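Long-range contacts in proteasome assembly chaperone family protein (Pyrococcus furiosus, PDB 3VR0), which acts as an activator of the archaeal proteasome and is homologous to proteasome assembly factors: residues D32-G38 with T135-M141; K47-L53 with I104-D108; G151-V155 with K222-V227; K171-V177 with S229-I234. All blocks are in the same frame, centred on the assembly; numbering follows the deposited sequence.

The four contacts illustrate how chemistry follows depth in an alpha/beta fold. Interaction 1 is the most fully buried: two central parallel strands share backbone hydrogen bonds, and only at their N-terminal approach does a salt bridge appear. Interaction 2 lays helix 45-57 on the same sheet, mixing alkyl packing with one lysine-to-carbonyl bond at the strand end. Interactions 3 and 4 both use helix 221-235, successive parts of which meet the loop leading into strand 155-159 and the C-terminal end of helix 164-172 with the turn after it; each combines a modest apolar patch with a lysine at its outer edge. M141 of interaction 1 ties the groups together, its side chain touching A50, V227 and V231 of the other contacts.

Interaction 1: residues D32-G38 with T135-M141; sequences DPIFIEG and TREIITM
R136 grips D32 side-on, offering NE and NH2 to the two carboxylate oxygens, with the guanidinium and carboxylate planes turned 48° against each other. NE of R136 makes the straighter bond, 2.8 Å to OD1 of D32, which lies in the guanidinium plane; NH2 of R136 meets the syn lone pair of D32 OD2 at 3.0 Å along a more bent path. The carboxylate gets there with CG of D32 anti to the backbone N (chi1 -169°). Beside it, P33 crosses T135 at about a right angle, CG of P33 lying 3.4 Å from OG1 of T135, a hydroxyl whose hydrogen bond goes to the backbone O of V130.

Further along, 34-37 and 137-141 are adjacent parallel strands at the middle of the mixed sheet in this PAC2-family fold. F35 N bonds to E137 O (2.9 Å), and I139 N to F35 O, E37 N to I139 O and M141 N to E37 O continue the pattern. On the face of I34 and I36, I34 runs alongside E137, whose carboxylate is held by R100 and Y168, and sets CG2 3.7 Å from CG1 of I139. M141 curls back until its CE is 3.9 Å from CG2 of I36. On the other face E37, folded at chi2 (-87°), brings OE1 to 3.2 Å from CB of T140, while its OE2 bonds to L39 N.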
# COMPACT_ATOMS: atom_id res chain seq x y z
N ASP C 32 -3.89 -0.26 -37.76
CA ASP C 32 -3.76 1.13 -37.37
C ASP C 32 -5.05 1.59 -36.71
O ASP C 32 -5.52 2.66 -37.03
CB ASP C 32 -3.47 2.00 -38.62
CG ASP C 32 -3.04 3.42 -38.26
OD1 ASP C 32 -2.60 3.65 -37.12
OD2 ASP C 32 -3.15 4.32 -39.13
N PRO C 33 -5.62 0.79 -35.80
CA PRO C 33 -6.88 1.22 -35.24
C PRO C 33 -6.75 2.41 -34.29
O PRO C 33 -5.63 2.80 -33.86
CB PRO C 33 -7.36 -0.02 -34.50
CG PRO C 33 -6.08 -0.75 -34.12
CD PRO C 33 -5.10 -0.44 -35.16
N ILE C 34 -7.88 3.04 -34.00
CA ILE C 34 -7.89 4.05 -32.96
C ILE C 34 -8.32 3.29 -31.71
O ILE C 34 -9.26 2.48 -31.78
CB ILE C 34 -8.82 5.25 -33.30
CG1 ILE C 34 -8.24 6.07 -34.49
CG2 ILE C 34 -9.03 6.17 -32.05
CD1 ILE C 34 -9.21 7.09 -35.10
N PHE C 35 -7.60 3.50 -30.60
CA PHE C 35 -7.95 2.93 -29.30
C PHE C 35 -8.90 3.84 -28.53
O PHE C 35 -8.54 4.94 -28.15
CB PHE C 35 -6.64 2.70 -28.52
CG PHE C 35 -6.81 2.05 -27.16
CD1 PHE C 35 -7.83 1.17 -26.90
CD2 PHE C 35 -5.84 2.29 -26.14
CE1 PHE C 35 -7.96 0.56 -25.65
CE2 PHE C 35 -5.98 1.67 -24.88
CZ PHE C 35 -7.03 0.82 -24.64
N ILE C 36 -10.09 3.37 -28.22
CA ILE C 36 -11.03 4.18 -27.52
C ILE C 36 -11.29 3.64 -26.11
O ILE C 36 -11.59 2.44 -25.95
CB ILE C 36 -12.39 4.22 -28.25
CG1 ILE C 36 -12.20 4.73 -29.69
CG2 ILE C 36 -13.39 5.20 -27.53
CD1 ILE C 36 -13.49 4.78 -30.44
N GLU C 37 -11.22 4.54 -25.10
CA GLU C 37 -11.36 4.12 -23.68
C GLU C 37 -12.60 4.69 -23.00
O GLU C 37 -12.80 5.91 -22.98
CB GLU C 37 -10.12 4.45 -22.86
CG GLU C 37 -10.29 4.18 -21.33
CD GLU C 37 -10.88 5.37 -20.59
OE1 GLU C 37 -10.69 6.49 -21.06
OE2 GLU C 37 -11.60 5.20 -19.58
N GLY C 38 -13.43 3.81 -22.47
CA GLY C 38 -14.59 4.18 -21.67
C GLY C 38 -14.72 3.27 -20.45
O GLY C 38 -15.63 2.45 -20.35
N THR C 135 -1.70 0.17 -33.17
CA THR C 135 -2.34 1.39 -32.61
C THR C 135 -1.35 2.50 -32.29
O THR C 135 -0.30 2.25 -31.66
CB THR C 135 -3.07 1.09 -31.31
OG1 THR C 135 -3.93 -0.03 -31.52
CG2 THR C 135 -3.91 2.32 -30.84
N ARG C 136 -1.67 3.71 -32.76
CA ARG C 136 -0.84 4.90 -32.51
C ARG C 136 -1.68 5.93 -31.79
O ARG C 136 -1.15 6.76 -31.08
CB ARG C 136 -0.33 5.54 -33.83
CG ARG C 136 0.59 4.58 -34.69
CD ARG C 136 0.84 5.12 -36.13
NE ARG C 136 -0.44 5.41 -36.80
CZ ARG C 136 -0.78 6.60 -37.31
NH1 ARG C 136 0.11 7.61 -37.29
NH2 ARG C 136 -2.00 6.77 -37.85
N GLU C 137 -2.99 5.88 -32.01
CA GLU C 137 -3.87 7.00 -31.75
C GLU C 137 -4.92 6.56 -30.73
O GLU C 137 -5.49 5.47 -30.84
CB GLU C 137 -4.58 7.46 -33.03
CG GLU C 137 -5.29 8.83 -32.85
CD GLU C 137 -5.90 9.41 -34.16
OE1 GLU C 137 -5.54 8.92 -35.24
OE2 GLU C 137 -6.77 10.32 -34.09
N ILE C 138 -5.18 7.43 -29.75
CA ILE C 138 -6.01 7.08 -28.59
C ILE C 138 -7.06 8.13 -28.37
O ILE C 138 -6.75 9.30 -28.41
CB ILE C 138 -5.14 7.02 -27.33
CG1 ILE C 138 -4.06 5.97 -27.47
CG2 ILE C 138 -5.95 6.70 -26.09
CD1 ILE C 138 -2.80 6.19 -26.51
N ILE C 139 -8.30 7.75 -28.08
CA ILE C 139 -9.29 8.72 -27.69
C ILE C 139 -9.84 8.27 -26.35
O ILE C 139 -10.29 7.15 -26.23
CB ILE C 139 -10.45 8.76 -28.74
CG1 ILE C 139 -9.92 9.21 -30.12
CG2 ILE C 139 -11.52 9.71 -28.26
CD1 ILE C 139 -11.07 9.27 -31.21
N THR C 140 -9.77 9.10 -25.30
CA THR C 140 -10.36 8.68 -24.02
C THR C 140 -11.63 9.49 -23.74
O THR C 140 -11.73 10.64 -24.07
CB THR C 140 -9.37 8.81 -22.85
OG1 THR C 140 -9.01 10.16 -22.73
CG2 THR C 140 -8.04 8.03 -23.13
N MET C 141 -12.60 8.85 -23.11
CA MET C 141 -13.86 9.43 -22.86
C MET C 141 -14.07 9.33 -21.38
O MET C 141 -13.76 8.30 -20.77
CB MET C 141 -14.94 8.61 -23.58
CG MET C 141 -14.66 8.47 -25.13
SD MET C 141 -16.07 7.72 -25.92
CE MET C 141 -16.21 6.19 -25.04
O HOH W 1 -13.34 6.94 -18.57

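Interaction 2: residues K47-L53 with I104-D108; sequences KLAAEHL and IVTGD
A50 and L53 meet I104 where helix 45-57 lies against strand 102-107, a helix-on-sheet packing of the alpha/beta fold. The short axes come within 8.5 Å at an angle of 122°, so the helix runs steeply across the strand and only one flank of it touches.

Apolar contacts hold the middle and the far end. CB of A50 points at the sheet and rests 3.8 Å from CG2 of I104. One turn on, L53 crosses I104 at about a right angle, its CD2 3.7 Å from CD1 of I104. The two branches of I104 thus serve different helix residues, CG2 taking A50 and CD1 taking L53. L53 also touches I36 on the neighbouring strand, while L48 and H52 turn from the strand to helices 221-235 and 242-256.

A mixed contact follows at T106, where CG of K47 passes 3.6 Å from OG1. That hydroxyl is not left to the lysine's alkyl chain, since it bonds to the carbonyl of G38.

The polar interaction is K47's alone. With CG anti to the backbone N (chi1 -179°) and every later bond extended, the chain spans past T106 to the strand end. D108, salt-bridged to R77, has its OD1 5.2 Å from NZ of K47, close enough that a weak attraction is possible, though the charged atoms do not touch. NZ of K47 instead bonds at 2.9 Å to O of G107, approaching from 43° above the carbonyl plane.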
# COMPACT_ATOMS: atom_id res chain seq x y z
N LYS C 47 -17.98 5.16 -19.72
CA LYS C 47 -18.53 3.82 -19.83
C LYS C 47 -19.83 3.71 -20.65
O LYS C 47 -19.95 2.82 -21.49
CB LYS C 47 -18.71 3.20 -18.46
CG LYS C 47 -19.27 1.78 -18.55
CD LYS C 47 -19.38 1.14 -17.19
CE LYS C 47 -19.83 -0.31 -17.31
NZ LYS C 47 -19.31 -1.11 -16.17
N LEU C 48 -20.81 4.58 -20.38
CA LEU C 48 -22.07 4.58 -21.13
C LEU C 48 -21.81 4.84 -22.58
O LEU C 48 -22.36 4.16 -23.43
CB LEU C 48 -23.04 5.66 -20.64
CG LEU C 48 -23.77 5.39 -19.34
CD1 LEU C 48 -24.51 6.67 -19.00
CD2 LEU C 48 -24.75 4.24 -19.50
N ALA C 49 -20.99 5.83 -22.84
CA ALA C 49 -20.55 6.19 -24.16
C ALA C 49 -19.91 4.96 -24.86
O ALA C 49 -20.32 4.62 -25.96
CB ALA C 49 -19.59 7.32 -24.09
N ALA C 50 -18.96 4.28 -24.22
CA ALA C 50 -18.31 3.14 -24.87
C ALA C 50 -19.25 1.97 -25.10
O ALA C 50 -19.21 1.37 -26.18
CB ALA C 50 -17.04 2.66 -24.10
N GLU C 51 -20.10 1.66 -24.12
CA GLU C 51 -21.06 0.57 -24.26
C GLU C 51 -22.06 0.83 -25.38
O GLU C 51 -22.44 -0.08 -26.13
CB GLU C 51 -21.82 0.30 -22.98
CG GLU C 51 -20.97 -0.38 -21.90
CD GLU C 51 -21.76 -0.54 -20.62
OE1 GLU C 51 -22.65 0.30 -20.35
OE2 GLU C 51 -21.54 -1.53 -19.91
N HIS C 52 -22.47 2.08 -25.50
CA HIS C 52 -23.40 2.43 -26.55
C HIS C 52 -22.71 2.30 -27.89
O HIS C 52 -23.31 1.83 -28.85
CB HIS C 52 -23.94 3.85 -26.39
CG HIS C 52 -25.05 4.16 -27.35
ND1 HIS C 52 -26.19 3.39 -27.42
CD2 HIS C 52 -25.17 5.10 -28.30
CE1 HIS C 52 -26.98 3.86 -28.37
NE2 HIS C 52 -26.39 4.91 -28.91
N LEU C 53 -21.44 2.70 -27.94
CA LEU C 53 -20.68 2.56 -29.17
C LEU C 53 -20.47 1.08 -29.51
O LEU C 53 -20.66 0.69 -30.66
CB LEU C 53 -19.38 3.35 -29.12
CG LEU C 53 -18.51 3.40 -30.37
CD1 LEU C 53 -19.17 4.17 -31.56
CD2 LEU C 53 -17.18 4.05 -29.96
N ILE C 104 -11.98 -0.82 -28.55
CA ILE C 104 -12.69 -0.13 -27.53
C ILE C 104 -12.56 -0.94 -26.25
O ILE C 104 -12.83 -2.12 -26.24
CB ILE C 104 -14.20 0.08 -27.89
CG1 ILE C 104 -14.34 0.82 -29.21
CG2 ILE C 104 -14.93 0.85 -26.72
CD1 ILE C 104 -15.76 0.68 -29.85
N VAL C 105 -12.11 -0.31 -25.17
CA VAL C 105 -12.03 -1.01 -23.90
C VAL C 105 -13.08 -0.43 -22.97
O VAL C 105 -13.28 0.78 -22.94
CB VAL C 105 -10.61 -0.91 -23.23
CG1 VAL C 105 -10.22 0.55 -22.90
CG2 VAL C 105 -10.53 -1.77 -21.98
N THR C 106 -13.73 -1.30 -22.22
CA THR C 106 -14.57 -0.92 -21.09
C THR C 106 -14.41 -2.00 -20.01
O THR C 106 -13.59 -2.90 -20.12
CB THR C 106 -16.07 -0.69 -21.52
OG1 THR C 106 -16.78 -0.05 -20.46
CG2 THR C 106 -16.82 -1.99 -21.89
N GLY C 107 -15.20 -1.94 -18.95
CA GLY C 107 -15.08 -2.95 -17.92
C GLY C 107 -15.74 -2.60 -16.61
O GLY C 107 -16.44 -1.58 -16.49
N ASP C 108 -15.58 -3.49 -15.64
CA ASP C 108 -16.19 -3.32 -14.34
C ASP C 108 -15.60 -2.13 -13.53
O ASP C 108 -16.31 -1.53 -12.72
CB ASP C 108 -16.00 -4.59 -13.51
CG ASP C 108 -16.59 -5.84 -14.16
OD1 ASP C 108 -17.78 -5.82 -14.53
OD2 ASP C 108 -15.89 -6.86 -14.24

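Interaction 3: residues G151-V155 with K222-V227; sequences GEPRV and KAAKAV
K222 opens the contact by stretching over P153 to the carboxylate of E152. Its chain bends at chi3 and chi4 (73° at the latter), which turns NZ to 2.8 Å from OE1 of E152 in a salt bridge. The ammonium comes from above the carboxylate, 42° out of its plane, and the two side chains cross at about a right angle. On the way it passes the proline ring: CE of K222 is 3.8 Å from CD of P153, and NZ of K222 is 3.4 Å from that same carbon. A leucine in its place would probably leave the E152 carboxylate without its positive mate and take away the CE and NZ packing on CD of P153. K222 also leans on A248 and E252 of helix 242-256.

A223 comes next, with CB 4.3 Å from CB of P153, and it also touches V45 of helix 45-57. Here helix 221-235 packs against the loop that joins strand 137-145 to strand 155-159 of the main sheet, so one flank of the helix packs on the loop and on V155, where the strand begins.

A226, one turn after K222, points at the loop and sits between two partners. Its CB lies 4.2 Å from CG of P153 and also 4.2 Å from CG2 of V155, a small side chain in van der Waals contact with both ring and valine.

V227 finishes the run. CG2 of V155 meets CG2 of V227 at 4.1 Å, one methyl to another, while CG1 of V227 packs on CB of M141, and V227 also touches V45.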
# COMPACT_ATOMS: atom_id res chain seq x y z
N GLY C 151 -27.96 23.89 -18.52
CA GLY C 151 -28.48 23.47 -19.82
C GLY C 151 -27.71 22.35 -20.50
O GLY C 151 -27.69 21.21 -20.01
N GLU C 152 -27.08 22.67 -21.62
CA GLU C 152 -26.39 21.66 -22.42
C GLU C 152 -24.99 21.32 -21.87
O GLU C 152 -24.16 22.22 -21.63
CB GLU C 152 -26.35 22.04 -23.90
CG GLU C 152 -27.75 22.11 -24.54
CD GLU C 152 -28.55 20.80 -24.41
OE1 GLU C 152 -29.49 20.73 -23.58
OE2 GLU C 152 -28.23 19.82 -25.13
N PRO C 153 -24.75 20.02 -21.63
CA PRO C 153 -23.42 19.60 -21.19
C PRO C 153 -22.35 20.00 -22.22
O PRO C 153 -22.53 19.81 -23.42
CB PRO C 153 -23.56 18.08 -21.04
CG PRO C 153 -24.79 17.70 -21.82
CD PRO C 153 -25.69 18.89 -21.62
N ARG C 154 -21.30 20.63 -21.72
CA ARG C 154 -20.15 20.96 -22.53
C ARG C 154 -19.15 19.78 -22.51
O ARG C 154 -19.24 18.90 -21.64
CB ARG C 154 -19.52 22.26 -22.00
CG ARG C 154 -20.55 23.42 -21.83
CD ARG C 154 -19.98 24.82 -21.77
NE ARG C 154 -18.85 25.01 -20.86
CZ ARG C 154 -18.94 25.43 -19.59
NH1 ARG C 154 -17.83 25.59 -18.86
NH2 ARG C 154 -20.12 25.68 -19.03
N VAL C 155 -18.22 19.76 -23.47
CA VAL C 155 -17.19 18.71 -23.58
C VAL C 155 -15.82 19.34 -23.57
O VAL C 155 -15.55 20.18 -24.41
CB VAL C 155 -17.36 17.87 -24.88
CG1 VAL C 155 -16.04 17.14 -25.26
CG2 VAL C 155 -18.48 16.89 -24.70
N LYS C 222 -26.97 11.55 -20.58
CA LYS C 222 -27.00 12.75 -21.46
C LYS C 222 -25.62 13.34 -21.71
O LYS C 222 -25.33 13.85 -22.81
CB LYS C 222 -27.99 13.81 -20.90
CG LYS C 222 -27.98 15.21 -21.58
CD LYS C 222 -29.34 15.94 -21.31
CE LYS C 222 -29.20 17.47 -21.19
NZ LYS C 222 -28.94 18.16 -22.51
N ALA C 223 -24.76 13.33 -20.68
CA ALA C 223 -23.40 13.78 -20.93
C ALA C 223 -22.68 12.72 -21.80
O ALA C 223 -21.87 13.06 -22.66
CB ALA C 223 -22.63 14.14 -19.62
N ALA C 224 -23.00 11.45 -21.58
CA ALA C 224 -22.45 10.34 -22.39
C ALA C 224 -22.78 10.60 -23.88
O ALA C 224 -21.88 10.53 -24.76
CB ALA C 224 -23.03 9.03 -21.93
N LYS C 225 -24.04 10.96 -24.15
CA LYS C 225 -24.46 11.34 -25.50
C LYS C 225 -23.56 12.42 -26.08
O LYS C 225 -23.05 12.29 -27.22
CB LYS C 225 -25.95 11.76 -25.52
CG LYS C 225 -26.40 12.23 -26.92
CD LYS C 225 -27.90 12.23 -27.08
CE LYS C 225 -28.29 12.98 -28.34
NZ LYS C 225 -29.70 13.48 -28.21
N ALA C 226 -23.32 13.47 -25.30
CA ALA C 226 -22.54 14.58 -25.80
C ALA C 226 -21.10 14.19 -26.11
O ALA C 226 -20.53 14.61 -27.12
CB ALA C 226 -22.56 15.71 -24.82
N VAL C 227 -20.50 13.41 -25.22
CA VAL C 227 -19.10 12.97 -25.44
C VAL C 227 -19.04 12.09 -26.70
O VAL C 227 -18.17 12.24 -27.54
CB VAL C 227 -18.57 12.20 -24.19
CG1 VAL C 227 -17.27 11.46 -24.52
CG2 VAL C 227 -18.35 13.19 -23.00

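Interaction 4: residues K171-V177 with S229-I234; sequences KLEGCSV and SAVTKI
K233 folds across L172 and C175 to reach the turn that follows helix 164-172. CB starts the chain from helix 221-235 pointing at that turn, and CG, roughly anti to the backbone N (chi1 151°), lies 3.8 Å from CB of C175 with CD2 of L172 on hand as well. CD is modelled 3.0 Å from O of K171, a short contact best treated with caution. CE of K233 comes 4.2 Å from CA of C175. Bends at chi2, chi3 and chi4 finally deliver NZ to O of E173 at 2.9 Å, from 37° above the carbonyl plane.

That carbonyl belongs to a type II turn from L172 to C175, with G174 at the third position, where its backbone angles call for glycine. A methionine in place of K233 would probably leave the E173 carbonyl without this donor and the turn less firmly tied to the helix.

The apolar part lies further inside. CG of L172 meets CG1 of I234 at 3.7 Å, CD2 of L172 approaches CB of A230, and CG2 of V177 closes on that same alanine methyl at 4.0 Å. I234 in turn packs on L210 of the sheet. SG of C175 lies beside the backbone of S229 and A230 and is a ligand of a bound gold ion.

The chemistry is therefore divided: alkyl groups join helix 221-235 to the chain leaving helix 164-172, the lone lysine bond pins the turn at the outer edge, and the cysteine sulfur is a soft ligand, well matched to a soft metal such as gold.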
# COMPACT_ATOMS: atom_id res chain seq x y z
N LYS C 171 -11.82 18.07 -37.71
CA LYS C 171 -12.72 16.91 -37.68
C LYS C 171 -14.02 17.26 -37.00
O LYS C 171 -15.05 16.72 -37.36
CB LYS C 171 -12.09 15.74 -36.93
CG LYS C 171 -10.76 15.31 -37.46
CD LYS C 171 -10.96 14.48 -38.67
CE LYS C 171 -9.64 13.93 -39.16
NZ LYS C 171 -9.93 13.20 -40.43
N LEU C 172 -13.95 18.17 -36.03
CA LEU C 172 -15.10 18.54 -35.20
C LEU C 172 -15.95 19.70 -35.75
O LEU C 172 -17.06 19.94 -35.28
CB LEU C 172 -14.62 18.90 -33.78
CG LEU C 172 -14.26 17.74 -32.84
CD1 LEU C 172 -13.28 18.21 -31.79
CD2 LEU C 172 -15.49 17.20 -32.19
N GLU C 173 -15.41 20.42 -36.72
CA GLU C 173 -16.13 21.52 -37.39
C GLU C 173 -17.57 21.06 -37.74
O GLU C 173 -17.76 20.05 -38.43
CB GLU C 173 -15.32 21.93 -38.63
CG GLU C 173 -15.49 23.37 -39.11
CD GLU C 173 -14.16 24.06 -39.51
OE1 GLU C 173 -13.18 23.39 -39.93
OE2 GLU C 173 -14.12 25.32 -39.39
N GLY C 174 -18.59 21.75 -37.21
CA GLY C 174 -20.00 21.43 -37.50
C GLY C 174 -20.73 20.53 -36.52
O GLY C 174 -21.92 20.22 -36.67
N CYS C 175 -20.01 20.09 -35.50
CA CYS C 175 -20.57 19.22 -34.50
C CYS C 175 -21.57 20.01 -33.68
O CYS C 175 -21.34 21.20 -33.42
CB CYS C 175 -19.43 18.73 -33.61
SG CYS C 175 -19.96 17.70 -32.25
N SER C 176 -22.67 19.38 -33.28
CA SER C 176 -23.68 20.04 -32.42
C SER C 176 -23.19 20.44 -31.01
O SER C 176 -23.47 21.55 -30.52
CB SER C 176 -24.95 19.20 -32.32
OG SER C 176 -24.64 17.81 -32.26
N VAL C 177 -22.44 19.54 -30.36
CA VAL C 177 -21.96 19.78 -29.00
C VAL C 177 -20.83 20.80 -28.96
O VAL C 177 -19.95 20.81 -29.83
CB VAL C 177 -21.53 18.48 -28.26
CG1 VAL C 177 -22.66 17.48 -28.25
CG2 VAL C 177 -20.26 17.89 -28.86
N SER C 229 -21.14 11.94 -29.23
CA SER C 229 -21.35 12.77 -30.42
C SER C 229 -20.05 13.42 -30.88
O SER C 229 -19.75 13.52 -32.09
CB SER C 229 -22.42 13.86 -30.15
OG SER C 229 -23.64 13.26 -29.76
N ALA C 230 -19.26 13.87 -29.91
CA ALA C 230 -17.99 14.47 -30.30
C ALA C 230 -17.07 13.40 -30.89
O ALA C 230 -16.45 13.62 -31.92
CB ALA C 230 -17.32 15.20 -29.14
N VAL C 231 -16.97 12.25 -30.21
CA VAL C 231 -16.10 11.16 -30.67
C VAL C 231 -16.57 10.59 -32.05
O VAL C 231 -15.80 10.57 -32.97
CB VAL C 231 -16.06 10.02 -29.66
CG1 VAL C 231 -15.33 8.78 -30.28
CG2 VAL C 231 -15.46 10.48 -28.34
N THR C 232 -17.83 10.16 -32.17
CA THR C 232 -18.33 9.70 -33.48
C THR C 232 -18.14 10.76 -34.58
O THR C 232 -17.71 10.47 -35.70
CB THR C 232 -19.75 9.22 -33.45
OG1 THR C 232 -20.60 10.26 -32.94
CG2 THR C 232 -19.88 7.94 -32.60
N LYS C 233 -18.33 12.02 -34.22
CA LYS C 233 -18.03 13.07 -35.18
C LYS C 233 -16.57 13.08 -35.64
O LYS C 233 -16.29 13.19 -36.84
CB LYS C 233 -18.50 14.44 -34.64
CG LYS C 233 -17.74 15.66 -35.11
CD LYS C 233 -17.78 15.87 -36.62
CE LYS C 233 -19.11 16.34 -37.12
NZ LYS C 233 -18.82 17.39 -38.16
N ILE C 234 -15.62 12.95 -34.72
CA ILE C 234 -14.21 12.81 -35.14
C ILE C 234 -13.96 11.56 -36.03
O ILE C 234 -13.07 11.57 -36.87
CB ILE C 234 -13.26 12.80 -33.91
CG1 ILE C 234 -13.11 14.21 -33.34
CG2 ILE C 234 -11.90 12.29 -34.25
CD1 ILE C 234 -12.57 14.27 -31.93